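Local coordinates for protein N6 adenine specific DNA methylase (Encephalitozoon cuniculi, PDB 3Q87) that binds S-adenosylmethionine and, as the Mtq2 catalytic subunit in complex with Trm112, methylates the translation termination factor eRF1, at residues D2-E5 / D9-T12; V82-P87 / R104-R109. One frame throughout, in Å; residues are numbered along the deposited sequence.

Interaction 1. Residues D2-E5 / D9-T12; sequences DWYE and DTYT. With SAM (S-adenosylmethionine), chain D.
The N-terminal segment covers the methyl-donor end of the S-adenosylmethionine pocket where Y4, in the loop before helix 8-20, meets D9 and T10 in the first turn of that helix. The Y4 hydroxyl donates to the D9 carboxylate, with OH 2.5 Å from D9 OD2. It reaches that oxygen on the syn side, 26° out of the carboxylate plane, and the two flat groups are turned 64° against each other. The two side chains approach from opposite directions. Y4 has its ring anti to the backbone N (chi1 -165°), which carries the hydroxyl toward the helix and lays a ring face over the cofactor. The ligand methyl CE lies over the centre of this face, 3.5 Å above the plane, as in a CH-pi contact, and the sulfur SD is 3.4 Å from Y4 CG. The electron-rich ring face would probably stabilise the positive charge of the sulfonium. At the ring edge, near its plane, the methyl T10 CG2 stands 4.2 Å from Y4 CE2. T10 also borders the methionyl carboxylate of the ligand, but its modelled approach is too tight to be relied on. D9 OD2 has further partners, since it accepts a hydrogen bond from Y88 and a weak one from N85. One carboxylate oxygen therefore links Y4 to both ends of the N85-Y88 segment. The Y4 carbonyl is held by S33, so the tyrosine is tied from its backbone as well as from its hydroxyl. An aromatic face over the sulfonium, joined to the first helix by a shared carboxylate, belongs here to the methyl-donor end of a class I, Rossmann-like methyltransferase pocket.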
loop_
_atom_site.group_PDB
_atom_site.type_symbol
_atom_site.label_atom_id
_atom_site.label_comp_id
_atom_site.label_asym_id
_atom_site.label_seq_id
_atom_site.Cartn_x
_atom_site.Cartn_y
_atom_site.Cartn_z
ATOM N N ASP B 2 -19.176 9.579 -5.788
ATOM C CA ASP B 2 -17.913 9.639 -6.513
ATOM C C ASP B 2 -16.866 8.769 -5.823
ATOM O O ASP B 2 -15.973 8.228 -6.469
ATOM C CB ASP B 2 -17.423 11.083 -6.609
ATOM C CG ASP B 2 -18.202 11.903 -7.634
ATOM O OD1 ASP B 2 -18.516 13.081 -7.348
ATOM O OD2 ASP B 2 -18.499 11.372 -8.726
ATOM N N TRP B 3 -16.974 8.649 -4.503
ATOM C CA TRP B 3 -16.079 7.785 -3.740
ATOM C C TRP B 3 -16.761 7.380 -2.440
ATOM O O TRP B 3 -17.736 7.992 -2.029
ATOM C CB TRP B 3 -14.730 8.467 -3.477
ATOM C CG TRP B 3 -14.827 9.734 -2.631
ATOM C CD1 TRP B 3 -15.109 9.809 -1.296
ATOM C CD2 TRP B 3 -14.615 11.084 -3.070
ATOM N NE1 TRP B 3 -15.092 11.120 -0.879
ATOM C CE2 TRP B 3 -14.794 11.921 -1.950
ATOM C CE3 TRP B 3 -14.289 11.662 -4.298
ATOM C CZ2 TRP B 3 -14.670 13.306 -2.028
ATOM C CZ3 TRP B 3 -14.159 13.034 -4.372
ATOM C CH2 TRP B 3 -14.347 13.842 -3.246
ATOM N N TYR B 4 -16.256 6.341 -1.801
ATOM C CA TYR B 4 -16.858 5.861 -0.565
ATOM C C TYR B 4 -16.497 6.786 0.592
ATOM O O TYR B 4 -15.322 7.053 0.830
ATOM C CB TYR B 4 -16.377 4.440 -0.262
ATOM C CG TYR B 4 -17.209 3.742 0.786
ATOM C CD1 TYR B 4 -18.367 3.054 0.426
ATOM C CD2 TYR B 4 -16.849 3.770 2.122
ATOM C CE1 TYR B 4 -19.140 2.415 1.365
ATOM C CE2 TYR B 4 -17.626 3.126 3.084
ATOM C CZ TYR B 4 -18.774 2.448 2.694
ATOM O OH TYR B 4 -19.562 1.791 3.624
ATOM N N GLU B 5 -17.503 7.263 1.316
ATOM C CA GLU B 5 -17.272 8.222 2.389
ATOM C C GLU B 5 -17.273 7.504 3.738
ATOM O O GLU B 5 -17.896 6.460 3.871
ATOM C CB GLU B 5 -18.361 9.295 2.352
ATOM C CG GLU B 5 -18.353 10.110 1.080
ATOM C CD GLU B 5 -19.639 10.906 0.879
ATOM O OE1 GLU B 5 -20.430 11.040 1.843
ATOM O OE2 GLU B 5 -19.856 11.394 -0.253
ATOM N N ASP B 9 -19.366 1.720 9.468
ATOM C CA ASP B 9 -18.499 0.593 9.180
ATOM C C ASP B 9 -17.028 0.989 9.303
ATOM O O ASP B 9 -16.268 0.325 10.000
ATOM C CB ASP B 9 -18.810 -0.052 7.817
ATOM C CG ASP B 9 -18.737 0.927 6.640
ATOM O OD1 ASP B 9 -18.879 2.154 6.811
ATOM O OD2 ASP B 9 -18.551 0.441 5.506
ATOM N N THR B 10 -16.628 2.080 8.653
ATOM C CA THR B 10 -15.232 2.498 8.741
ATOM C C THR B 10 -14.851 2.780 10.200
ATOM O O THR B 10 -13.801 2.372 10.656
ATOM C CB THR B 10 -14.877 3.714 7.834
ATOM O OG1 THR B 10 -14.567 4.858 8.636
ATOM C CG2 THR B 10 -15.988 4.054 6.876
ATOM N N TYR B 11 -15.720 3.452 10.942
ATOM C CA TYR B 11 -15.381 3.777 12.327
ATOM C C TYR B 11 -15.260 2.566 13.266
ATOM O O TYR B 11 -14.528 2.617 14.247
ATOM C CB TYR B 11 -16.328 4.845 12.884
ATOM C CG TYR B 11 -16.147 6.161 12.170
ATOM C CD1 TYR B 11 -14.908 6.790 12.153
ATOM C CD2 TYR B 11 -17.196 6.764 11.496
ATOM C CE1 TYR B 11 -14.721 7.998 11.499
ATOM C CE2 TYR B 11 -17.015 7.966 10.828
ATOM C CZ TYR B 11 -15.778 8.578 10.840
ATOM O OH TYR B 11 -15.585 9.778 10.188
ATOM N N THR B 12 -15.957 1.477 12.972
ATOM C CA THR B 12 -15.752 0.274 13.773
ATOM C C THR B 12 -14.383 -0.367 13.465
ATOM O O THR B 12 -13.721 -0.885 14.360
ATOM C CB THR B 12 -16.891 -0.771 13.613
ATOM O OG1 THR B 12 -16.615 -1.625 12.503
ATOM C CG2 THR B 12 -18.228 -0.095 13.399
HETATM N N SAM D . -11.244 2.687 3.569
HETATM C CA SAM D . -12.493 3.407 3.289
HETATM C C SAM D . -13.358 3.423 4.558
HETATM O O SAM D . -14.231 4.273 4.740
HETATM O OXT SAM D . -13.203 2.581 5.440
HETATM C CB SAM D . -13.267 2.902 2.040
HETATM C CG SAM D . -13.966 1.519 2.020
HETATM S SD SAM D . -15.061 1.123 0.586
HETATM C CE SAM D . -16.306 0.044 1.323
HETATM C "C5'" SAM D . -14.099 -0.082 -0.363
HETATM C "C4'" SAM D . -12.987 0.644 -1.104
HETATM O "O4'" SAM D . -12.258 -0.283 -1.891
HETATM C "C3'" SAM D . -13.506 1.721 -2.044
HETATM O "O3'" SAM D . -12.756 2.896 -1.827
HETATM C "C2'" SAM D . -13.231 1.182 -3.433
HETATM O "O2'" SAM D . -12.912 2.174 -4.381
HETATM C "C1'" SAM D . -12.042 0.288 -3.167
HETATM N N9 SAM D . -11.926 -0.823 -4.100
HETATM C C8 SAM D . -12.915 -1.504 -4.773
HETATM N N7 SAM D . -12.317 -2.465 -5.512
HETATM C C5 SAM D . -10.969 -2.397 -5.299
HETATM C C6 SAM D . -9.890 -3.124 -5.771
HETATM N N6 SAM D . -10.092 -4.127 -6.620
HETATM N N1 SAM D . -8.607 -2.808 -5.357
HETATM C C2 SAM D . -8.378 -1.771 -4.467
HETATM N N3 SAM D . -9.460 -1.052 -3.997
HETATM C C4 SAM D . -10.716 -1.362 -4.411
#

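Interaction 2. Residues V82-P87 / R104-R109; sequences VVFNPP and REVIDR. With SAM (S-adenosylmethionine), chain D.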
loop_
_atom_site.group_PDB
_atom_site.type_symbol
_atom_site.label_atom_id
_atom_site.label_comp_id
_atom_site.label_asym_id
_atom_site.label_seq_id
_atom_site.Cartn_x
_atom_site.Cartn_y
_atom_site.Cartn_z
ATOM N N VAL B 82 -1.796 -5.455 6.436
ATOM C CA VAL B 82 -2.777 -4.968 5.486
ATOM C C VAL B 82 -4.109 -4.705 6.204
ATOM O O VAL B 82 -4.590 -5.550 6.959
ATOM C CB VAL B 82 -3.005 -6.002 4.354
ATOM C CG1 VAL B 82 -4.185 -5.583 3.480
ATOM C CG2 VAL B 82 -1.731 -6.173 3.507
ATOM N N VAL B 83 -4.691 -3.537 5.975
ATOM C CA VAL B 83 -6.002 -3.194 6.511
ATOM C C VAL B 83 -6.933 -2.969 5.324
ATOM O O VAL B 83 -6.581 -2.254 4.384
ATOM C CB VAL B 83 -5.945 -1.881 7.322
ATOM C CG1 VAL B 83 -7.338 -1.527 7.838
ATOM C CG2 VAL B 83 -4.928 -1.992 8.463
ATOM N N PHE B 84 -8.125 -3.548 5.376
ATOM C CA PHE B 84 -9.017 -3.540 4.218
ATOM C C PHE B 84 -10.486 -3.479 4.617
ATOM O O PHE B 84 -11.033 -4.447 5.128
ATOM C CB PHE B 84 -8.774 -4.801 3.384
ATOM C CG PHE B 84 -9.405 -4.774 2.018
ATOM C CD1 PHE B 84 -9.794 -3.582 1.434
ATOM C CD2 PHE B 84 -9.568 -5.955 1.298
ATOM C CE1 PHE B 84 -10.350 -3.567 0.166
ATOM C CE2 PHE B 84 -10.115 -5.944 0.026
ATOM C CZ PHE B 84 -10.509 -4.760 -0.539
ATOM N N ASN B 85 -11.122 -2.336 4.386
ATOM C CA ASN B 85 -12.576 -2.288 4.367
ATOM C C ASN B 85 -12.979 -2.480 2.911
ATOM O O ASN B 85 -12.848 -1.568 2.109
ATOM C CB ASN B 85 -13.089 -0.965 4.930
ATOM C CG ASN B 85 -14.611 -0.909 5.016
ATOM O OD1 ASN B 85 -15.297 -1.891 4.740
ATOM N ND2 ASN B 85 -15.140 0.244 5.389
ATOM N N PRO B 86 -13.430 -3.696 2.552
ATOM C CA PRO B 86 -13.593 -4.055 1.140
ATOM C C PRO B 86 -14.970 -3.696 0.583
ATOM O O PRO B 86 -15.874 -3.402 1.370
ATOM C CB PRO B 86 -13.429 -5.574 1.166
ATOM C CG PRO B 86 -14.029 -5.974 2.488
ATOM C CD PRO B 86 -13.797 -4.809 3.446
ATOM N N PRO B 87 -15.125 -3.701 -0.755
ATOM C CA PRO B 87 -16.466 -3.600 -1.358
ATOM C C PRO B 87 -17.217 -4.860 -0.972
ATOM O O PRO B 87 -16.839 -5.933 -1.418
ATOM C CB PRO B 87 -16.207 -3.664 -2.865
ATOM C CG PRO B 87 -14.728 -3.724 -3.046
ATOM C CD PRO B 87 -14.064 -3.959 -1.745
ATOM N N ARG B 104 -19.070 -11.129 -1.911
ATOM C CA ARG B 104 -17.823 -11.803 -1.531
ATOM C C ARG B 104 -16.744 -11.878 -2.610
ATOM O O ARG B 104 -15.625 -12.338 -2.355
ATOM C CB ARG B 104 -18.132 -13.225 -1.065
ATOM C CG ARG B 104 -18.583 -13.310 0.372
ATOM C CD ARG B 104 -17.408 -13.626 1.257
ATOM N NE ARG B 104 -16.763 -14.846 0.787
ATOM C CZ ARG B 104 -17.195 -16.074 1.065
ATOM N NH1 ARG B 104 -18.267 -16.251 1.827
ATOM N NH2 ARG B 104 -16.550 -17.125 0.586
ATOM N N GLU B 105 -17.061 -11.426 -3.810
ATOM C CA GLU B 105 -16.133 -11.594 -4.921
ATOM C C GLU B 105 -14.778 -10.902 -4.733
ATOM O O GLU B 105 -13.744 -11.472 -5.082
ATOM C CB GLU B 105 -16.796 -11.207 -6.247
ATOM C CG GLU B 105 -17.987 -12.121 -6.572
ATOM C CD GLU B 105 -18.504 -11.973 -7.994
ATOM O OE1 GLU B 105 -17.719 -11.583 -8.885
ATOM O OE2 GLU B 105 -19.702 -12.259 -8.227
ATOM N N VAL B 106 -14.772 -9.684 -4.194
ATOM C CA VAL B 106 -13.495 -8.997 -3.985
ATOM C C VAL B 106 -12.812 -9.558 -2.743
ATOM O O VAL B 106 -11.604 -9.803 -2.738
ATOM C CB VAL B 106 -13.649 -7.453 -3.893
ATOM C CG1 VAL B 106 -12.270 -6.782 -3.806
ATOM C CG2 VAL B 106 -14.388 -6.922 -5.101
ATOM N N ILE B 107 -13.596 -9.775 -1.691
ATOM C CA ILE B 107 -13.075 -10.376 -0.474
ATOM C C ILE B 107 -12.335 -11.677 -0.781
ATOM O O ILE B 107 -11.217 -11.897 -0.306
ATOM C CB ILE B 107 -14.212 -10.665 0.528
ATOM C CG1 ILE B 107 -14.723 -9.359 1.129
ATOM C CG2 ILE B 107 -13.743 -11.644 1.628
ATOM C CD1 ILE B 107 -16.153 -9.446 1.668
ATOM N N ASP B 108 -12.970 -12.528 -1.581
ATOM C CA ASP B 108 -12.431 -13.840 -1.922
ATOM C C ASP B 108 -11.166 -13.698 -2.756
ATOM O O ASP B 108 -10.214 -14.455 -2.579
ATOM C CB ASP B 108 -13.472 -14.675 -2.685
ATOM C CG ASP B 108 -14.569 -15.218 -1.780
ATOM O OD1 ASP B 108 -14.438 -15.083 -0.543
ATOM O OD2 ASP B 108 -15.557 -15.794 -2.305
ATOM N N ARG B 109 -11.154 -12.729 -3.667
ATOM C CA ARG B 109 -9.946 -12.457 -4.437
ATOM C C ARG B 109 -8.809 -12.001 -3.534
ATOM O O ARG B 109 -7.650 -12.401 -3.713
ATOM C CB ARG B 109 -10.212 -11.419 -5.532
ATOM C CG ARG B 109 -10.853 -12.017 -6.763
ATOM C CD ARG B 109 -11.192 -10.986 -7.829
ATOM N NE ARG B 109 -10.069 -10.118 -8.181
ATOM C CZ ARG B 109 -10.148 -8.789 -8.212
ATOM N NH1 ARG B 109 -11.301 -8.191 -7.930
ATOM N NH2 ARG B 109 -9.093 -8.056 -8.548
HETATM N N SAM D . -11.244 2.687 3.569
HETATM C CA SAM D . -12.493 3.407 3.289
HETATM C C SAM D . -13.358 3.423 4.558
HETATM O O SAM D . -14.231 4.273 4.740
HETATM O OXT SAM D . -13.203 2.581 5.440
HETATM C CB SAM D . -13.267 2.902 2.040
HETATM C CG SAM D . -13.966 1.519 2.020
HETATM S SD SAM D . -15.061 1.123 0.586
HETATM C CE SAM D . -16.306 0.044 1.323
HETATM C "C5'" SAM D . -14.099 -0.082 -0.363
HETATM C "C4'" SAM D . -12.987 0.644 -1.104
HETATM O "O4'" SAM D . -12.258 -0.283 -1.891
HETATM C "C3'" SAM D . -13.506 1.721 -2.044
HETATM O "O3'" SAM D . -12.756 2.896 -1.827
HETATM C "C2'" SAM D . -13.231 1.182 -3.433
HETATM O "O2'" SAM D . -12.912 2.174 -4.381
HETATM C "C1'" SAM D . -12.042 0.288 -3.167
HETATM N N9 SAM D . -11.926 -0.823 -4.100
HETATM C C8 SAM D . -12.915 -1.504 -4.773
HETATM N N7 SAM D . -12.317 -2.465 -5.512
HETATM C C5 SAM D . -10.969 -2.397 -5.299
HETATM C C6 SAM D . -9.890 -3.124 -5.771
HETATM N N6 SAM D . -10.092 -4.127 -6.620
HETATM N N1 SAM D . -8.607 -2.808 -5.357
HETATM C C2 SAM D . -8.378 -1.771 -4.467
HETATM N N3 SAM D . -9.460 -1.052 -3.997
HETATM C C4 SAM D . -10.716 -1.362 -4.411
HETATM O O HOH W 1 -16.355 -8.551 -1.979
#
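F84 presents the edge of its ring, near the ring plane, to V106, with CZ 4.2 Å from V106 CG1; the ligand ribose oxygen O4' also lies at the edge. P86 CB covers one face, 3.4 Å above the plane and offset toward the rim, and F110 adds an edge-to-face ring contact. Beyond the phenyl ring, the two prolines carry the apolar contact with helix 105-113. P86 CG meets I107 CG1 at 3.7 Å, while P87 CG lies 3.8 Å from V106 CG2, P87 and V106 crossing near a right angle. P87 CG also touches the adenine, 3.3 Å from ligand C8. A water bridges the backbones, donating to P87 O (2.7 Å) and accepting from I107 N. N85 extends its amide away from its own backbone N (chi1 -176°), which brings ND2 to the ligand carboxylate oxygen OXT at 3.0 Å, nearly straight at 163°. P86 O lies 3.5 Å from the ligand methyl CE. N85-P86-P87-Y88 is the NPPY motif shared by N6-adenine and protein-glutamine methyltransferases; the apolar contacts of both prolines and the water on P87 O probably help to fix the N85 amide and P86 carbonyl beside the methyl donor.

Overall arrangement
From the N terminus, interaction 1 comes first: the loop 2-5 folds back on the start of helix 8-20, closing a short loop. The chain then runs through strands 26-30, 46-51 and 65-67 before reaching strand 81-84. Interaction 2 closes a longer loop of 16 residues without helix or strand, between the end of that strand and helix 105-113, in the beta-alpha-beta unit completed by strand 118-124. The two contacts follow in series, neither nested nor crossed. Their centres lie about 14 Å apart, yet both touch the cofactor: Y4 and T10 border its methionyl end, while N85 to P87 run from its carboxylate to its adenine.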